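Local coordinates for precorrin-6y methylase (Rhodobacter capsulatus, PDB 3NJR), which probably methylates and decarboxylates a precorrin on the route to adenosylcobalamin, with this chain forming its C-terminal, S-adenosylmethionine-dependent methyltransferase domain, at residues 57-62 with 68-73; 111-116 with 134-139; 150-155 with 161-166. One frame throughout, in Å; residues are numbered along the deposited sequence.

Interaction 1 (57-62 with 68-73). With SAH (S-adenosyl-L-homocysteine), chain C.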
loop_
_atom_site.group_PDB
_atom_site.type_symbol
_atom_site.label_atom_id
_atom_site.label_comp_id
_atom_site.label_asym_id
_atom_site.label_seq_id
_atom_site.Cartn_x
_atom_site.Cartn_y
_atom_site.Cartn_z
ATOM N N GLU A 57 3.057 29.803 19.157
ATOM C CA GLU A 57 3.613 28.600 19.754
ATOM C C GLU A 57 5.032 28.353 19.260
ATOM O O GLU A 57 5.389 28.752 18.147
ATOM C CB GLU A 57 2.749 27.396 19.425
ATOM C CG GLU A 57 1.485 27.264 20.237
ATOM C CD GLU A 57 0.851 25.901 20.058
ATOM O OE1 GLU A 57 1.105 25.243 19.029
ATOM O OE2 GLU A 57 0.098 25.465 20.949
ATOM N N LEU A 58 5.838 27.695 20.090
ATOM C CA LEU A 58 7.248 27.426 19.761
ATOM C C LEU A 58 7.435 25.989 19.304
ATOM O O LEU A 58 6.863 25.073 19.909
ATOM C CB LEU A 58 8.168 27.750 20.949
ATOM C CG LEU A 58 9.677 27.457 20.891
ATOM C CD1 LEU A 58 10.437 28.254 19.841
ATOM C CD2 LEU A 58 10.312 27.700 22.231
ATOM N N LEU A 59 8.240 25.803 18.251
ATOM C CA LEU A 59 8.617 24.475 17.748
ATOM C C LEU A 59 10.124 24.141 17.893
ATOM O O LEU A 59 11.004 24.925 17.493
ATOM C CB LEU A 59 8.191 24.301 16.275
ATOM C CG LEU A 59 8.553 22.977 15.564
ATOM C CD1 LEU A 59 7.653 21.813 15.963
ATOM C CD2 LEU A 59 8.609 23.109 14.060
ATOM N N TRP A 60 10.421 22.970 18.442
ATOM C CA TRP A 60 11.747 22.390 18.280
ATOM C C TRP A 60 11.670 21.522 17.047
ATOM O O TRP A 60 10.875 20.596 17.005
ATOM C CB TRP A 60 12.129 21.530 19.509
ATOM C CG TRP A 60 12.625 22.321 20.681
ATOM C CD1 TRP A 60 12.673 23.680 20.793
ATOM C CD2 TRP A 60 13.120 21.802 21.918
ATOM N NE1 TRP A 60 13.180 24.039 22.003
ATOM C CE2 TRP A 60 13.457 22.906 22.725
ATOM C CE3 TRP A 60 13.303 20.507 22.432
ATOM C CZ2 TRP A 60 13.983 22.755 24.028
ATOM C CZ3 TRP A 60 13.816 20.363 23.716
ATOM C CH2 TRP A 60 14.153 21.478 24.496
ATOM N N ASP A 61 12.475 21.824 16.040
ATOM C CA ASP A 61 12.536 21.001 14.829
ATOM C C ASP A 61 13.874 20.281 14.826
ATOM O O ASP A 61 14.899 20.861 14.464
ATOM C CB ASP A 61 12.350 21.875 13.566
ATOM C CG ASP A 61 12.562 21.107 12.232
ATOM O OD1 ASP A 61 12.892 19.876 12.236
ATOM O OD2 ASP A 61 12.403 21.752 11.149
ATOM N N ILE A 62 13.871 19.020 15.236
ATOM C CA ILE A 62 15.105 18.247 15.256
ATOM C C ILE A 62 15.345 17.575 13.909
ATOM O O ILE A 62 14.468 16.893 13.378
ATOM C CB ILE A 62 15.122 17.226 16.398
ATOM C CG1 ILE A 62 15.099 17.953 17.749
ATOM C CG2 ILE A 62 16.356 16.326 16.287
ATOM C CD1 ILE A 62 14.323 17.244 18.815
ATOM N N SER A 68 12.224 23.057 6.105
ATOM C CA SER A 68 10.936 23.347 5.455
ATOM C C SER A 68 9.734 23.253 6.410
ATOM O O SER A 68 8.775 24.013 6.297
ATOM C CB SER A 68 10.727 22.444 4.231
ATOM O OG SER A 68 10.412 21.109 4.627
ATOM N N VAL A 69 9.789 22.304 7.337
ATOM C CA VAL A 69 8.745 22.141 8.343
ATOM C C VAL A 69 8.619 23.413 9.184
ATOM O O VAL A 69 7.492 23.911 9.413
ATOM C CB VAL A 69 9.031 20.904 9.231
ATOM C CG1 VAL A 69 8.193 20.909 10.479
ATOM C CG2 VAL A 69 8.794 19.648 8.446
ATOM N N SER A 70 9.780 23.945 9.597
ATOM C CA SER A 70 9.866 25.152 10.425
ATOM C C SER A 70 9.347 26.365 9.674
ATOM O O SER A 70 8.711 27.240 10.273
ATOM C CB SER A 70 11.309 25.433 10.851
ATOM O OG SER A 70 11.825 24.495 11.772
ATOM N N VAL A 71 9.635 26.426 8.371
ATOM C CA VAL A 71 9.229 27.550 7.539
ATOM C C VAL A 71 7.713 27.548 7.467
ATOM O O VAL A 71 7.071 28.535 7.830
ATOM C CB VAL A 71 9.887 27.500 6.133
ATOM C CG1 VAL A 71 9.255 28.484 5.198
ATOM C CG2 VAL A 71 11.356 27.793 6.217
ATOM N N GLU A 72 7.129 26.435 7.050
ATOM C CA GLU A 72 5.666 26.305 7.088
ATOM C C GLU A 72 5.030 26.440 8.507
ATOM O O GLU A 72 3.914 26.964 8.639
ATOM C CB GLU A 72 5.207 25.040 6.356
ATOM C CG GLU A 72 5.852 24.927 4.996
ATOM C CD GLU A 72 5.028 24.175 3.973
ATOM O OE1 GLU A 72 4.698 22.996 4.199
ATOM O OE2 GLU A 72 4.717 24.757 2.913
ATOM N N TRP A 73 5.722 25.994 9.561
ATOM C CA TRP A 73 5.188 26.168 10.921
ATOM C C TRP A 73 5.132 27.644 11.256
ATOM O O TRP A 73 4.107 28.116 11.731
ATOM C CB TRP A 73 6.018 25.406 11.949
ATOM C CG TRP A 73 5.801 25.795 13.403
ATOM C CD1 TRP A 73 6.416 26.811 14.078
ATOM C CD2 TRP A 73 4.952 25.133 14.373
ATOM N NE1 TRP A 73 5.989 26.845 15.390
ATOM C CE2 TRP A 73 5.097 25.825 15.598
ATOM C CE3 TRP A 73 4.086 24.028 14.320
ATOM C CZ2 TRP A 73 4.415 25.445 16.759
ATOM C CZ3 TRP A 73 3.398 23.661 15.472
ATOM C CH2 TRP A 73 3.572 24.363 16.677
HETATM N N SAH C . 12.621 17.824 7.833
HETATM C CA SAH C . 13.704 18.007 6.818
HETATM C CB SAH C . 14.036 16.661 6.170
HETATM C CG SAH C . 15.495 16.247 6.392
HETATM S SD SAH C . 15.588 14.880 7.513
HETATM C C SAH C . 13.298 19.044 5.796
HETATM O O SAH C . 14.122 19.681 5.140
HETATM O OXT SAH C . 12.122 19.306 5.580
HETATM C "C5'" SAH C . 17.319 14.486 7.592
HETATM C "C4'" SAH C . 18.181 15.553 8.286
HETATM O "O4'" SAH C . 18.302 15.359 9.708
HETATM C "C3'" SAH C . 19.601 15.535 7.729
HETATM O "O3'" SAH C . 19.893 16.802 7.150
HETATM C "C2'" SAH C . 20.518 15.292 8.916
HETATM O "O2'" SAH C . 21.720 16.075 8.876
HETATM C "C1'" SAH C . 19.650 15.656 10.113
HETATM N N9 SAH C . 20.125 14.961 11.349
HETATM C C8 SAH C . 20.632 13.710 11.413
HETATM N N7 SAH C . 20.993 13.384 12.677
HETATM C C5 SAH C . 20.722 14.446 13.458
HETATM C C6 SAH C . 20.849 14.774 14.901
HETATM N N6 SAH C . 21.360 13.854 15.746
HETATM N N1 SAH C . 20.448 15.999 15.338
HETATM C C2 SAH C . 19.942 16.911 14.485
HETATM N N3 SAH C . 19.797 16.674 13.163
HETATM C C4 SAH C . 20.155 15.487 12.588
#
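Glu57 meets Trp73 just before strand 58-62 begins. This is the first strand-helix pair of the beta-alpha-beta unit 58-62, 68-75, 79-84 in a Rossmann-like class I methyltransferase fold. Strand 58-62 and the helix that follows it run nearly antiparallel, joined by a glycine-rich turn that brings Ser68 to the cofactor site, where its OG donates to OXT of S-adenosyl-L-homocysteine at 2.7 Å and so places the amino-acid end of the ligand beside the turn. Ahead of the strand, Glu57 O lies at the edge of the Trp73 indole and takes a weak hydrogen bond from NE1 at 3.4 Å; the stronger partner of that N-H is Arg79 O. The Glu57 side chain crosses the indole at about a right angle beside its six-membered ring, CB 3.7 Å from Trp73 CZ2. Its OE1 lies 3.5 Å from Trp73 CH2, the carboxylate tilted only 16° from the ring plane, while Arg149 provides its salt bridge. Two residues on, Leu59 covers one face of the indole: CB stands 3.5 Å from the centroid of the Trp73 five-membered ring, 15° off its normal, a CH-pi contact. With CG anti to the backbone N (chi1 178°), the isobutyl group carries CD2 on past Trp73 CG to Val69 CG1 at 4.2 Å. Leu51 of helix 41-51 adds to this apolar layer. Further along the strand comes Asp61, whose OD2 takes a hydrogen bond from the helix. Ser70 OG, also bonded to Thr82, donates to the anti lone pair of Asp61 OD2 at 2.9 Å.

Interaction 2 (111-116 with 134-139). With SAH (S-adenosyl-L-homocysteine), chain C.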
loop_
_atom_site.group_PDB
_atom_site.type_symbol
_atom_site.label_atom_id
_atom_site.label_comp_id
_atom_site.label_asym_id
_atom_site.label_seq_id
_atom_site.Cartn_x
_atom_site.Cartn_y
_atom_site.Cartn_z
ATOM N N GLY A 111 24.092 22.009 15.193
ATOM C CA GLY A 111 24.421 21.033 16.228
ATOM C C GLY A 111 23.647 19.733 16.175
ATOM O O GLY A 111 22.951 19.432 15.199
ATOM N N THR A 112 23.772 18.969 17.250
ATOM C CA THR A 112 23.202 17.637 17.353
ATOM C C THR A 112 22.302 17.588 18.579
ATOM O O THR A 112 22.668 18.079 19.650
ATOM C CB THR A 112 24.337 16.599 17.498
ATOM O OG1 THR A 112 25.096 16.578 16.289
ATOM C CG2 THR A 112 23.805 15.203 17.748
ATOM N N ALA A 113 21.115 17.019 18.415
ATOM C CA ALA A 113 20.282 16.679 19.564
ATOM C C ALA A 113 20.805 15.359 20.123
ATOM O O ALA A 113 21.068 14.423 19.353
ATOM C CB ALA A 113 18.807 16.565 19.171
ATOM N N PRO A 114 20.904 15.252 21.462
ATOM C CA PRO A 114 20.292 16.163 22.429
ATOM C C PRO A 114 21.121 17.343 22.932
ATOM O O PRO A 114 20.537 18.258 23.508
ATOM C CB PRO A 114 19.944 15.230 23.603
ATOM C CG PRO A 114 20.306 13.819 23.132
ATOM C CD PRO A 114 21.384 14.041 22.137
ATOM N N ALA A 115 22.445 17.334 22.754
ATOM C CA ALA A 115 23.288 18.440 23.265
ATOM C C ALA A 115 22.768 19.848 22.888
ATOM O O ALA A 115 22.642 20.709 23.759
ATOM C CB ALA A 115 24.782 18.263 22.883
ATOM N N ALA A 116 22.403 20.060 21.625
ATOM C CA ALA A 116 21.970 21.393 21.165
ATOM C C ALA A 116 20.662 21.897 21.765
ATOM O O ALA A 116 20.369 23.095 21.709
ATOM C CB ALA A 116 21.909 21.449 19.653
ATOM N N GLN A 134 16.387 6.162 20.981
ATOM C CA GLN A 134 15.721 5.967 22.278
ATOM C C GLN A 134 16.267 6.963 23.285
ATOM O O GLN A 134 15.520 7.465 24.126
ATOM C CB GLN A 134 15.873 4.527 22.791
ATOM C CG GLN A 134 15.165 4.227 24.128
ATOM C CD GLN A 134 13.621 4.259 24.051
ATOM O OE1 GLN A 134 13.007 3.626 23.170
ATOM N NE2 GLN A 134 12.991 4.981 24.995
ATOM N N ALA A 135 17.566 7.258 23.173
ATOM C CA ALA A 135 18.235 8.279 24.002
ATOM C C ALA A 135 17.504 9.624 23.918
ATOM O O ALA A 135 16.995 10.138 24.929
ATOM C CB ALA A 135 19.710 8.436 23.593
ATOM N N LEU A 136 17.442 10.161 22.702
ATOM C CA LEU A 136 16.679 11.368 22.403
ATOM C C LEU A 136 15.292 11.397 23.033
ATOM O O LEU A 136 14.917 12.382 23.671
ATOM C CB LEU A 136 16.572 11.557 20.890
ATOM C CG LEU A 136 15.788 12.789 20.459
ATOM C CD1 LEU A 136 16.494 14.058 20.899
ATOM C CD2 LEU A 136 15.579 12.753 18.951
ATOM N N TYR A 137 14.543 10.309 22.867
ATOM C CA TYR A 137 13.209 10.209 23.461
ATOM C C TYR A 137 13.188 10.127 25.002
ATOM O O TYR A 137 12.288 10.665 25.639
ATOM C CB TYR A 137 12.386 9.095 22.797
ATOM C CG TYR A 137 11.981 9.415 21.367
ATOM C CD1 TYR A 137 12.536 8.718 20.295
ATOM C CD2 TYR A 137 11.067 10.427 21.082
ATOM C CE1 TYR A 137 12.184 9.005 18.960
ATOM C CE2 TYR A 137 10.705 10.732 19.753
ATOM C CZ TYR A 137 11.271 10.005 18.709
ATOM O OH TYR A 137 10.937 10.277 17.408
ATOM N N ASP A 138 14.177 9.485 25.615
ATOM C CA ASP A 138 14.213 9.430 27.085
ATOM C C ASP A 138 14.476 10.829 27.614
ATOM O O ASP A 138 13.778 11.298 28.527
ATOM C CB ASP A 138 15.266 8.438 27.606
ATOM C CG ASP A 138 15.004 7.002 27.156
ATOM O OD1 ASP A 138 13.834 6.562 27.218
ATOM O OD2 ASP A 138 15.975 6.317 26.739
ATOM N N ARG A 139 15.466 11.489 27.009
ATOM C CA ARG A 139 15.766 12.897 27.288
ATOM C C ARG A 139 14.555 13.820 27.016
ATOM O O ARG A 139 14.152 14.590 27.897
ATOM C CB ARG A 139 17.026 13.340 26.522
ATOM C CG ARG A 139 18.318 13.596 27.344
ATOM C CD ARG A 139 18.539 12.682 28.569
ATOM N NE ARG A 139 19.153 11.413 28.188
ATOM C CZ ARG A 139 18.873 10.245 28.760
ATOM N NH1 ARG A 139 17.980 10.162 29.745
ATOM N NH2 ARG A 139 19.477 9.148 28.331
HETATM N N SAH C . 12.621 17.824 7.833
HETATM C CA SAH C . 13.704 18.007 6.818
HETATM C CB SAH C . 14.036 16.661 6.170
HETATM C CG SAH C . 15.495 16.247 6.392
HETATM S SD SAH C . 15.588 14.880 7.513
HETATM C C SAH C . 13.298 19.044 5.796
HETATM O O SAH C . 14.122 19.681 5.140
HETATM O OXT SAH C . 12.122 19.306 5.580
HETATM C "C5'" SAH C . 17.319 14.486 7.592
HETATM C "C4'" SAH C . 18.181 15.553 8.286
HETATM O "O4'" SAH C . 18.302 15.359 9.708
HETATM C "C3'" SAH C . 19.601 15.535 7.729
HETATM O "O3'" SAH C . 19.893 16.802 7.150
HETATM C "C2'" SAH C . 20.518 15.292 8.916
HETATM O "O2'" SAH C . 21.720 16.075 8.876
HETATM C "C1'" SAH C . 19.650 15.656 10.113
HETATM N N9 SAH C . 20.125 14.961 11.349
HETATM C C8 SAH C . 20.632 13.710 11.413
HETATM N N7 SAH C . 20.993 13.384 12.677
HETATM C C5 SAH C . 20.722 14.446 13.458
HETATM C C6 SAH C . 20.849 14.774 14.901
HETATM N N6 SAH C . 21.360 13.854 15.746
HETATM N N1 SAH C . 20.448 15.999 15.338
HETATM C C2 SAH C . 19.942 16.911 14.485
HETATM N N3 SAH C . 19.797 16.674 13.163
HETATM C C4 SAH C . 20.155 15.487 12.588
#
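Leu136 and Ala113 form the heart of a small apolar contact between the loop after strand 106-110 and helix 134-143, and the helix can be followed residue by residue from its N-terminal end. Gln134 is tied into its own helix: NE2 donates to Asp138 OD1 at 2.9 Å. The acceptor lies in the amide plane of Gln134, but the bond reaches OD1 from above the carboxylate, 37° out of its plane. Leu136 carries the contact. Its CG lies anti to the backbone N (chi1 180°), which swings the branched end over to the loop, so that CD1 packs 3.8 Å from Ala113 CB and 4.4 Å from Pro114 CG. Ile128 and Leu117 also touch this leucine, making it part of the packing between sheet, helix and loop. One turn later the aliphatic part of Arg139 lies alongside the proline, CG 4.4 Å from Pro114 CB. The guanidinium folds back over the helix, with Ala135 O 3.9 Å above one face near the rim, and Glu142 holds it in a salt bridge. On the loop side, a cis peptide bond joins Ala113 to Pro114 and shapes the turn. Ala113 N, before that bond, donates a weak but fairly straight hydrogen bond to N1 of S-adenosyl-L-homocysteine (3.3 Å), and Thr112 CG2 lies 3.4 Å from the adenine N6. A backbone N-H directed at N1 from a loop on the carboxyl-terminal side of the sheet is a familiar feature of the adenine pocket in class I methyltransferases.

Interaction 3 (150-155 with 161-166)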
loop_
_atom_site.group_PDB
_atom_site.type_symbol
_atom_site.label_atom_id
_atom_site.label_comp_id
_atom_site.label_asym_id
_atom_site.label_seq_id
_atom_site.Cartn_x
_atom_site.Cartn_y
_atom_site.Cartn_z
ATOM N N ILE A 150 4.278 15.991 20.326
ATOM C CA ILE A 150 5.388 15.360 19.585
ATOM C C ILE A 150 4.927 14.782 18.255
ATOM O O ILE A 150 3.866 14.160 18.181
ATOM C CB ILE A 150 6.053 14.187 20.346
ATOM C CG1 ILE A 150 5.961 14.356 21.872
ATOM C CG2 ILE A 150 7.500 13.975 19.853
ATOM C CD1 ILE A 150 7.023 15.229 22.517
ATOM N N VAL A 151 5.741 14.978 17.212
ATOM C CA VAL A 151 5.456 14.422 15.896
ATOM C C VAL A 151 6.740 13.916 15.255
ATOM O O VAL A 151 7.711 14.643 15.136
ATOM C CB VAL A 151 4.690 15.439 14.974
ATOM C CG1 VAL A 151 4.455 14.874 13.569
ATOM C CG2 VAL A 151 3.357 15.847 15.607
ATOM N N ALA A 152 6.735 12.650 14.849
ATOM C CA ALA A 152 7.915 12.029 14.250
ATOM C C ALA A 152 7.564 11.241 13.001
ATOM O O ALA A 152 6.545 10.580 12.970
ATOM C CB ALA A 152 8.576 11.125 15.253
ATOM N N ASN A 153 8.412 11.334 11.976
ATOM C CA ASN A 153 8.338 10.482 10.775
ATOM C C ASN A 153 9.450 9.415 10.789
ATOM O O ASN A 153 10.580 9.696 11.133
ATOM C CB ASN A 153 8.427 11.319 9.496
ATOM C CG ASN A 153 7.376 12.438 9.437
ATOM O OD1 ASN A 153 6.254 12.292 9.925
ATOM N ND2 ASN A 153 7.745 13.557 8.828
ATOM N N ALA A 154 9.121 8.186 10.427
ATOM C CA ALA A 154 10.108 7.111 10.345
ATOM C C ALA A 154 10.119 6.500 8.942
ATOM O O ALA A 154 9.064 6.240 8.371
ATOM C CB ALA A 154 9.789 6.049 11.366
ATOM N N VAL A 155 11.300 6.259 8.388
ATOM C CA VAL A 155 11.382 5.589 7.079
ATOM C C VAL A 155 12.274 4.321 7.071
ATOM O O VAL A 155 12.411 3.658 6.023
ATOM C CB VAL A 155 11.768 6.575 5.960
ATOM C CG1 VAL A 155 13.234 7.012 6.095
ATOM C CG2 VAL A 155 11.478 5.963 4.601
ATOM N N THR A 161 9.944 0.804 14.211
ATOM C CA THR A 161 9.737 -0.050 15.404
ATOM C C THR A 161 9.617 0.827 16.630
ATOM O O THR A 161 8.709 0.660 17.463
ATOM C CB THR A 161 10.900 -1.030 15.664
ATOM O OG1 THR A 161 11.223 -1.749 14.463
ATOM C CG2 THR A 161 10.517 -2.013 16.775
ATOM N N LEU A 162 10.554 1.771 16.703
ATOM C CA LEU A 162 10.641 2.766 17.758
ATOM C C LEU A 162 9.355 3.580 17.909
ATOM O O LEU A 162 8.849 3.732 19.017
ATOM C CB LEU A 162 11.866 3.644 17.505
ATOM C CG LEU A 162 12.237 4.737 18.501
ATOM C CD1 LEU A 162 12.432 4.143 19.897
ATOM C CD2 LEU A 162 13.480 5.480 18.005
ATOM N N LEU A 163 8.802 4.064 16.802
ATOM C CA LEU A 163 7.521 4.779 16.844
ATOM C C LEU A 163 6.397 3.914 17.402
ATOM O O LEU A 163 5.624 4.351 18.261
ATOM C CB LEU A 163 7.163 5.322 15.464
ATOM C CG LEU A 163 7.616 6.749 15.082
ATOM C CD1 LEU A 163 8.920 7.242 15.739
ATOM C CD2 LEU A 163 7.712 6.879 13.589
ATOM N N THR A 164 6.330 2.670 16.934
ATOM C CA THR A 164 5.340 1.696 17.407
ATOM C C THR A 164 5.426 1.472 18.904
ATOM O O THR A 164 4.386 1.370 19.580
ATOM C CB THR A 164 5.528 0.361 16.702
ATOM O OG1 THR A 164 5.855 0.611 15.323
ATOM C CG2 THR A 164 4.262 -0.480 16.792
ATOM N N GLN A 165 6.662 1.397 19.412
ATOM C CA GLN A 165 6.917 1.280 20.852
ATOM C C GLN A 165 6.480 2.517 21.596
ATOM O O GLN A 165 5.804 2.425 22.624
ATOM C CB GLN A 165 8.392 1.021 21.116
ATOM C CG GLN A 165 8.730 -0.458 21.146
ATOM C CD GLN A 165 10.196 -0.741 20.847
ATOM O OE1 GLN A 165 11.085 0.091 21.112
ATOM N NE2 GLN A 165 10.459 -1.930 20.286
ATOM N N LEU A 166 6.869 3.676 21.069
ATOM C CA LEU A 166 6.408 4.952 21.594
ATOM C C LEU A 166 4.891 4.948 21.667
ATOM O O LEU A 166 4.338 5.219 22.729
ATOM C CB LEU A 166 6.898 6.127 20.731
ATOM C CG LEU A 166 8.092 7.034 21.078
ATOM C CD1 LEU A 166 8.478 7.000 22.558
ATOM C CD2 LEU A 166 9.291 6.806 20.173
#
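Within 161-166, Leu163 is the residue that packs on the strand, and it buries far more surface here than either alanine it meets. The two branches of its isobutyl group divide the work. CD1 packs on Ala152 CB at 3.9 Å, whereas CD2 lies over the next stretch of backbone, 4.2 Å from Asn153 C, and faces Ala154 CB at a modelled separation too short to be reliable. Ala152 and Ala154 both present their methyl groups to the helix, while Asn153 between them turns the other way, its amide weakly hydrogen-bonded to Thr47 and Gln199. The short axes of strand 150-154 and helix 161-166 approach to 9.0 Å at 146°, with two alanine methyls between them. Trp200 on the neighbouring antiparallel strand touches Leu163 as well, and Tyr137 of helix 134-143 packs on Ala152. Beyond the contact, the outer side of the helix meets other subunits: Thr161 packs on Thr161 of the second subunit, and Thr164 O accepts a hydrogen bond from Arg189 of the third subunit. A helix laid back across the strand it follows, here the last parallel one, is the strand-turn-helix packing of a Rossmann-like methyltransferase sheet.

Read from the N terminus, the three contacts come in series, none nested in or crossing another. Interaction 1 closes the short glycine-rich turn after the central strand 58-62. Interaction 2 spans a longer connection that includes strand 125-128, the neighbour of strand 58-62 in the sheet. Interaction 3 closes the short link after strand 149-154, most of which is the first turn of helix 157-170; that strand is next in line across the sheet. Interactions 1 and 2 share S-adenosyl-L-homocysteine, one at its amino-acid end and one at its adenine, and Ile62 CG2 touches Ala113 CB at 3.8 Å. Interactions 2 and 3 join through Tyr137, which packs against Leu162 and Leu166 and so couples adjacent helices.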